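Local atomic coordinates of dermonecrotic toxin (Pasteurella multocida, PDB entry 2EBF), a protein that acts as a dermonecrotic, strongly mitogenic toxin that induces bone resorption and is associated with severe atrophic rhinitis in pigs. Residues 573-577 and 709-713; 649-653 and 712-717. One frame throughout, in Å; residues are numbered along the deposited sequence.

Contact 1: residues 573-577 and 709-713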
loop_
_atom_site.group_PDB
_atom_site.type_symbol
_atom_site.label_atom_id
_atom_site.label_comp_id
_atom_site.label_asym_id
_atom_site.label_seq_id
_atom_site.Cartn_x
_atom_site.Cartn_y
_atom_site.Cartn_z
ATOM N N GLN A 573 -9.094 -26.529 -7.217
ATOM C CA GLN A 573 -10.107 -27.352 -7.861
ATOM C C GLN A 573 -11.487 -26.958 -7.343
ATOM O O GLN A 573 -11.719 -26.894 -6.132
ATOM C CB GLN A 573 -9.864 -28.839 -7.632
ATOM C CG GLN A 573 -10.843 -29.729 -8.406
ATOM C CD GLN A 573 -10.527 -31.199 -8.289
ATOM O OE1 GLN A 573 -10.641 -31.949 -9.260
ATOM N NE2 GLN A 573 -10.129 -31.625 -7.100
ATOM N N PHE A 574 -12.400 -26.695 -8.265
ATOM C CA PHE A 574 -13.765 -26.369 -7.891
ATOM C C PHE A 574 -14.585 -27.637 -7.722
ATOM O O PHE A 574 -14.299 -28.649 -8.361
ATOM C CB PHE A 574 -14.372 -25.411 -8.913
ATOM C CG PHE A 574 -13.853 -24.001 -8.792
ATOM C CD1 PHE A 574 -14.692 -22.973 -8.387
ATOM C CD2 PHE A 574 -12.520 -23.706 -9.043
ATOM C CE1 PHE A 574 -14.216 -21.667 -8.261
ATOM C CE2 PHE A 574 -12.035 -22.403 -8.907
ATOM C CZ PHE A 574 -12.882 -21.387 -8.516
ATOM N N LYS A 575 -15.563 -27.585 -6.818
ATOM C CA LYS A 575 -16.422 -28.730 -6.496
ATOM C C LYS A 575 -17.806 -28.235 -6.116
ATOM O O LYS A 575 -17.973 -27.104 -5.655
ATOM C CB LYS A 575 -15.871 -29.533 -5.312
ATOM C CG LYS A 575 -14.416 -29.954 -5.426
ATOM C CD LYS A 575 -13.834 -30.261 -4.057
ATOM C CE LYS A 575 -12.317 -30.325 -4.109
ATOM N NZ LYS A 575 -11.773 -30.544 -2.732
ATOM N N LEU A 576 -18.793 -29.100 -6.308
ATOM C CA LEU A 576 -20.146 -28.860 -5.835
ATOM C C LEU A 576 -20.154 -28.836 -4.298
ATOM O O LEU A 576 -19.541 -29.694 -3.663
ATOM C CB LEU A 576 -21.062 -29.966 -6.359
ATOM C CG LEU A 576 -22.035 -29.800 -7.538
ATOM C CD1 LEU A 576 -21.944 -28.489 -8.276
ATOM C CD2 LEU A 576 -21.948 -30.984 -8.490
ATOM N N THR A 577 -20.826 -27.839 -3.720
ATOM C CA THR A 577 -20.907 -27.669 -2.264
ATOM C C THR A 577 -21.957 -28.613 -1.712
ATOM O O THR A 577 -21.687 -29.407 -0.804
ATOM C CB THR A 577 -21.263 -26.206 -1.879
ATOM O OG1 THR A 577 -20.076 -25.405 -1.894
ATOM C CG2 THR A 577 -21.891 -26.128 -0.475
ATOM N N ALA A 709 -17.846 -24.890 -13.693
ATOM C CA ALA A 709 -16.579 -25.258 -13.064
ATOM C C ALA A 709 -16.802 -26.282 -11.945
ATOM O O ALA A 709 -16.082 -27.270 -11.841
ATOM C CB ALA A 709 -15.860 -24.016 -12.531
ATOM N N GLN A 710 -17.817 -26.048 -11.126
ATOM C CA GLN A 710 -18.101 -26.934 -9.991
ATOM C C GLN A 710 -18.553 -28.321 -10.440
ATOM O O GLN A 710 -18.061 -29.345 -9.942
ATOM C CB GLN A 710 -19.137 -26.295 -9.066
ATOM C CG GLN A 710 -18.587 -25.126 -8.257
ATOM C CD GLN A 710 -19.578 -24.560 -7.260
ATOM O OE1 GLN A 710 -20.789 -24.754 -7.373
ATOM N NE2 GLN A 710 -19.060 -23.823 -6.280
ATOM N N ARG A 711 -19.471 -28.362 -11.402
ATOM C CA ARG A 711 -19.988 -29.643 -11.895
ATOM C C ARG A 711 -18.878 -30.502 -12.479
ATOM O O ARG A 711 -18.874 -31.738 -12.327
ATOM C CB ARG A 711 -21.109 -29.433 -12.919
ATOM C CG ARG A 711 -22.414 -29.021 -12.278
ATOM C CD ARG A 711 -23.411 -28.463 -13.268
ATOM N NE ARG A 711 -23.760 -29.398 -14.339
ATOM C CZ ARG A 711 -24.465 -29.046 -15.412
ATOM N NH1 ARG A 711 -24.890 -27.800 -15.530
ATOM N NH2 ARG A 711 -24.752 -29.928 -16.359
ATOM N N ASN A 712 -17.925 -29.839 -13.123
ATOM C CA ASN A 712 -16.833 -30.517 -13.790
ATOM C C ASN A 712 -15.581 -30.700 -12.939
ATOM O O ASN A 712 -14.548 -31.160 -13.446
ATOM C CB ASN A 712 -16.496 -29.784 -15.089
ATOM C CG ASN A 712 -17.519 -30.038 -16.168
ATOM O OD1 ASN A 712 -17.625 -31.156 -16.694
ATOM N ND2 ASN A 712 -18.287 -29.013 -16.502
ATOM N N ARG A 713 -15.672 -30.329 -11.657
ATOM C CA ARG A 713 -14.537 -30.390 -10.734
ATOM C C ARG A 713 -13.302 -29.766 -11.393
ATOM O O ARG A 713 -12.210 -30.342 -11.390
ATOM C CB ARG A 713 -14.284 -31.831 -10.262
ATOM C CG ARG A 713 -15.492 -32.437 -9.499
ATOM C CD ARG A 713 -15.245 -33.885 -9.098
ATOM N NE ARG A 713 -14.172 -33.986 -8.107
ATOM C CZ ARG A 713 -14.352 -33.874 -6.790
ATOM N NH1 ARG A 713 -15.568 -33.662 -6.292
ATOM N NH2 ARG A 713 -13.312 -33.971 -5.969
HETATM O O HOH W 1 -18.367 -31.543 -7.468
HETATM O O HOH W 2 -22.263 -25.845 -5.179
#
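Lys575 CG lies over one face of the Arg713 guanidinium, near its rim. It sits 3.8 Å above the plane, and the nearest guanidinium atom is Arg713 NH1. The two chains cross obliquely. Their charged ends stay apart, with Lys575 NZ 5.0 Å from Arg713 NH2. The bend of Arg713 at chi3 (66°) turns the guanidinium to the side of Lys575 CG. At the edge of the Phe574 ring, near its plane, lies CG of Gln710. Lys572 makes a cation-pi contact with the ring. CB of Phe574 packs against CB of Ala709 at 4.2 Å, and the ring leads on toward Leu569 and Pro717.

Segment 709-713 carries the C-terminal end of helix 701-711 in the C3 domain. It closes with a Schellman motif: Arg713, with positive phi, is the C-prime residue, its N bonds to Gln710 O, and Ala714 N bonds to Ala709 O. This turn brings Arg713 CA to 3.0 Å from Phe574 O, a CA-H...O contact. That carbonyl is buried and has no conventional hydrogen-bond partner in the model.

With CG beside the backbone N (chi1 -72°), Gln710 sets CG 3.3 Å from Lys575 O, and its extended chain carries on past that carbonyl to the amide. Leu576 CD1 packs on Gln710 CB at 3.6 Å and approaches CG of Arg711. The guanidinium of Arg711 is bound by Glu707 and by the carbonyls of Val688 and Phe687. One water accepts from Leu576 N and donates weakly to Gln710 O. Another accepts from Thr577 N and donates to Gln710 OE1, 2.9 Å away.

Contact 2: residues 649-653 and 712-717; sequences SITWW and NRAINP
Ala714 places its methyl over one face of the Trp652 indole. Ala714 CB is 3.8 Å from the centroid of the five-membered ring, a CH-pi contact. This lies in the antiparallel sheet of the C3 domain, where strand 643-656 meets the chain leading into strand 717-720. Trp653 and Ile715 form a hydrogen-bonded antiparallel pair. Trp653 N donates to Ile715 O at 3.0 Å, nearly straight (169°) and in the carbonyl plane. The return bond from Ile715 N to Trp653 O is weak. Asn712 reaches the benzo part of Trp652, with its CB 3.6 Å from CZ2. The side chains cross at about a right angle, with amide and ring planes 24° apart, close to parallel. The indole is set there by chi1 of 65°, CG between the backbone N and the carbonyl carbon. Pro717 packs on Ile650 CD1 and Trp652 CB. At the edge of the Trp653 ring, in its plane, is Asn716 CB.

Further out, the Asn712 amide donates to Ile708 O. Asn716 ND2 bonds to Thr738 O and Tyr41 O, and Trp653 NE1 to Thr738 OG1. One water donates to both Trp653 O and Arg713 O. Another accepts from Trp652 NE1 at 3.0 Å and donates to Asn712 O at 2.7 Å.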
loop_
_atom_site.group_PDB
_atom_site.type_symbol
_atom_site.label_atom_id
_atom_site.label_comp_id
_atom_site.label_asym_id
_atom_site.label_seq_id
_atom_site.Cartn_x
_atom_site.Cartn_y
_atom_site.Cartn_z
ATOM N N SER A 649 -16.974 -18.065 -22.253
ATOM C CA SER A 649 -16.311 -19.348 -22.366
ATOM C C SER A 649 -15.528 -19.622 -21.093
ATOM O O SER A 649 -15.029 -18.707 -20.430
ATOM C CB SER A 649 -15.378 -19.356 -23.576
ATOM O OG SER A 649 -16.092 -19.040 -24.747
ATOM N N ILE A 650 -15.440 -20.891 -20.734
ATOM C CA ILE A 650 -14.676 -21.294 -19.572
ATOM C C ILE A 650 -13.815 -22.493 -19.937
ATOM O O ILE A 650 -14.264 -23.385 -20.651
ATOM C CB ILE A 650 -15.596 -21.595 -18.368
ATOM C CG1 ILE A 650 -14.741 -21.958 -17.148
ATOM C CG2 ILE A 650 -16.640 -22.684 -18.724
ATOM C CD1 ILE A 650 -15.494 -21.990 -15.825
ATOM N N THR A 651 -12.581 -22.500 -19.446
ATOM C CA THR A 651 -11.638 -23.577 -19.738
ATOM C C THR A 651 -10.883 -23.942 -18.460
ATOM O O THR A 651 -10.699 -23.101 -17.591
ATOM C CB THR A 651 -10.672 -23.195 -20.882
ATOM O OG1 THR A 651 -9.826 -24.308 -21.196
ATOM C CG2 THR A 651 -9.819 -21.968 -20.518
ATOM N N TRP A 652 -10.449 -25.193 -18.351
ATOM C CA TRP A 652 -9.867 -25.675 -17.102
ATOM C C TRP A 652 -8.969 -26.874 -17.376
ATOM O O TRP A 652 -8.876 -27.342 -18.512
ATOM C CB TRP A 652 -10.966 -26.030 -16.072
ATOM C CG TRP A 652 -11.859 -27.181 -16.477
ATOM C CD1 TRP A 652 -11.648 -28.515 -16.232
ATOM C CD2 TRP A 652 -13.100 -27.095 -17.188
ATOM N NE1 TRP A 652 -12.675 -29.264 -16.764
ATOM C CE2 TRP A 652 -13.582 -28.418 -17.352
ATOM C CE3 TRP A 652 -13.845 -26.029 -17.724
ATOM C CZ2 TRP A 652 -14.776 -28.703 -18.025
ATOM C CZ3 TRP A 652 -15.043 -26.314 -18.388
ATOM C CH2 TRP A 652 -15.495 -27.645 -18.527
ATOM N N TRP A 653 -8.308 -27.347 -16.328
ATOM C CA TRP A 653 -7.431 -28.507 -16.447
ATOM C C TRP A 653 -8.102 -29.723 -15.857
ATOM O O TRP A 653 -8.874 -29.625 -14.885
ATOM C CB TRP A 653 -6.083 -28.275 -15.741
ATOM C CG TRP A 653 -5.378 -27.033 -16.170
ATOM C CD1 TRP A 653 -5.226 -25.899 -15.430
ATOM C CD2 TRP A 653 -4.753 -26.774 -17.443
ATOM N NE1 TRP A 653 -4.544 -24.952 -16.146
ATOM C CE2 TRP A 653 -4.239 -25.457 -17.387
ATOM C CE3 TRP A 653 -4.567 -27.529 -18.616
ATOM C CZ2 TRP A 653 -3.537 -24.871 -18.451
ATOM C CZ3 TRP A 653 -3.870 -26.937 -19.690
ATOM C CH2 TRP A 653 -3.382 -25.613 -19.600
ATOM N N ASN A 712 -17.925 -29.839 -13.123
ATOM C CA ASN A 712 -16.833 -30.517 -13.790
ATOM C C ASN A 712 -15.581 -30.700 -12.939
ATOM O O ASN A 712 -14.548 -31.160 -13.446
ATOM C CB ASN A 712 -16.496 -29.784 -15.089
ATOM C CG ASN A 712 -17.519 -30.038 -16.168
ATOM O OD1 ASN A 712 -17.625 -31.156 -16.694
ATOM N ND2 ASN A 712 -18.287 -29.013 -16.502
ATOM N N ARG A 713 -15.672 -30.329 -11.657
ATOM C CA ARG A 713 -14.537 -30.390 -10.734
ATOM C C ARG A 713 -13.302 -29.766 -11.393
ATOM O O ARG A 713 -12.210 -30.342 -11.390
ATOM C CB ARG A 713 -14.284 -31.831 -10.262
ATOM C CG ARG A 713 -15.492 -32.437 -9.499
ATOM C CD ARG A 713 -15.245 -33.885 -9.098
ATOM N NE ARG A 713 -14.172 -33.986 -8.107
ATOM C CZ ARG A 713 -14.352 -33.874 -6.790
ATOM N NH1 ARG A 713 -15.568 -33.662 -6.292
ATOM N NH2 ARG A 713 -13.312 -33.971 -5.969
ATOM N N ALA A 714 -13.520 -28.587 -11.978
ATOM C CA ALA A 714 -12.513 -27.869 -12.753
ATOM C C ALA A 714 -11.317 -27.450 -11.914
ATOM O O ALA A 714 -11.486 -26.914 -10.814
ATOM C CB ALA A 714 -13.146 -26.636 -13.397
ATOM N N ILE A 715 -10.119 -27.678 -12.457
ATOM C CA ILE A 715 -8.879 -27.240 -11.835
ATOM C C ILE A 715 -8.402 -25.950 -12.493
ATOM O O ILE A 715 -8.252 -25.881 -13.722
ATOM C CB ILE A 715 -7.755 -28.318 -11.926
ATOM C CG1 ILE A 715 -8.165 -29.634 -11.243
ATOM C CG2 ILE A 715 -6.448 -27.785 -11.318
ATOM C CD1 ILE A 715 -7.365 -30.847 -11.753
ATOM N N ASN A 716 -8.180 -24.938 -11.660
ATOM C CA ASN A 716 -7.695 -23.628 -12.087
ATOM C C ASN A 716 -8.461 -23.044 -13.283
ATOM O O ASN A 716 -7.854 -22.650 -14.281
ATOM C CB ASN A 716 -6.175 -23.662 -12.327
ATOM C CG ASN A 716 -5.391 -24.112 -11.100
ATOM O OD1 ASN A 716 -5.912 -24.111 -9.970
ATOM N ND2 ASN A 716 -4.127 -24.501 -11.312
ATOM N N PRO A 717 -9.803 -22.967 -13.170
ATOM C CA PRO A 717 -10.635 -22.531 -14.291
ATOM C C PRO A 717 -10.423 -21.069 -14.671
ATOM O O PRO A 717 -10.113 -20.233 -13.816
ATOM C CB PRO A 717 -12.071 -22.789 -13.809
ATOM C CG PRO A 717 -11.984 -22.855 -12.330
ATOM C CD PRO A 717 -10.606 -23.285 -11.970
HETATM O O HOH W 3 -13.212 -31.953 -15.662
HETATM O O HOH W 4 -10.822 -31.361 -13.280
#

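The two contacts lie side by side in the C3 domain, their centres about 9 Å apart, and share Asn712 and Arg713. Along the chain, 573-577 comes first, then strand segment 649-653, and last the continuous run 709-717. That run passes from the end of helix 701-711 into strand 717-720. Contact 1 packs it against the loop after strand 567-568, with bridging waters, and contact 2 holds it to strand 643-656. The contacts also touch. Phe574 N lies 2.7 Å from Ala714 O, a probable hydrogen bond, and Phe574 CD2 packs 3.4 Å from Pro717 CG. This helix-to-strand connection lies in the C-terminal region of the toxin, which holds a thiol protease-like catalytic triad.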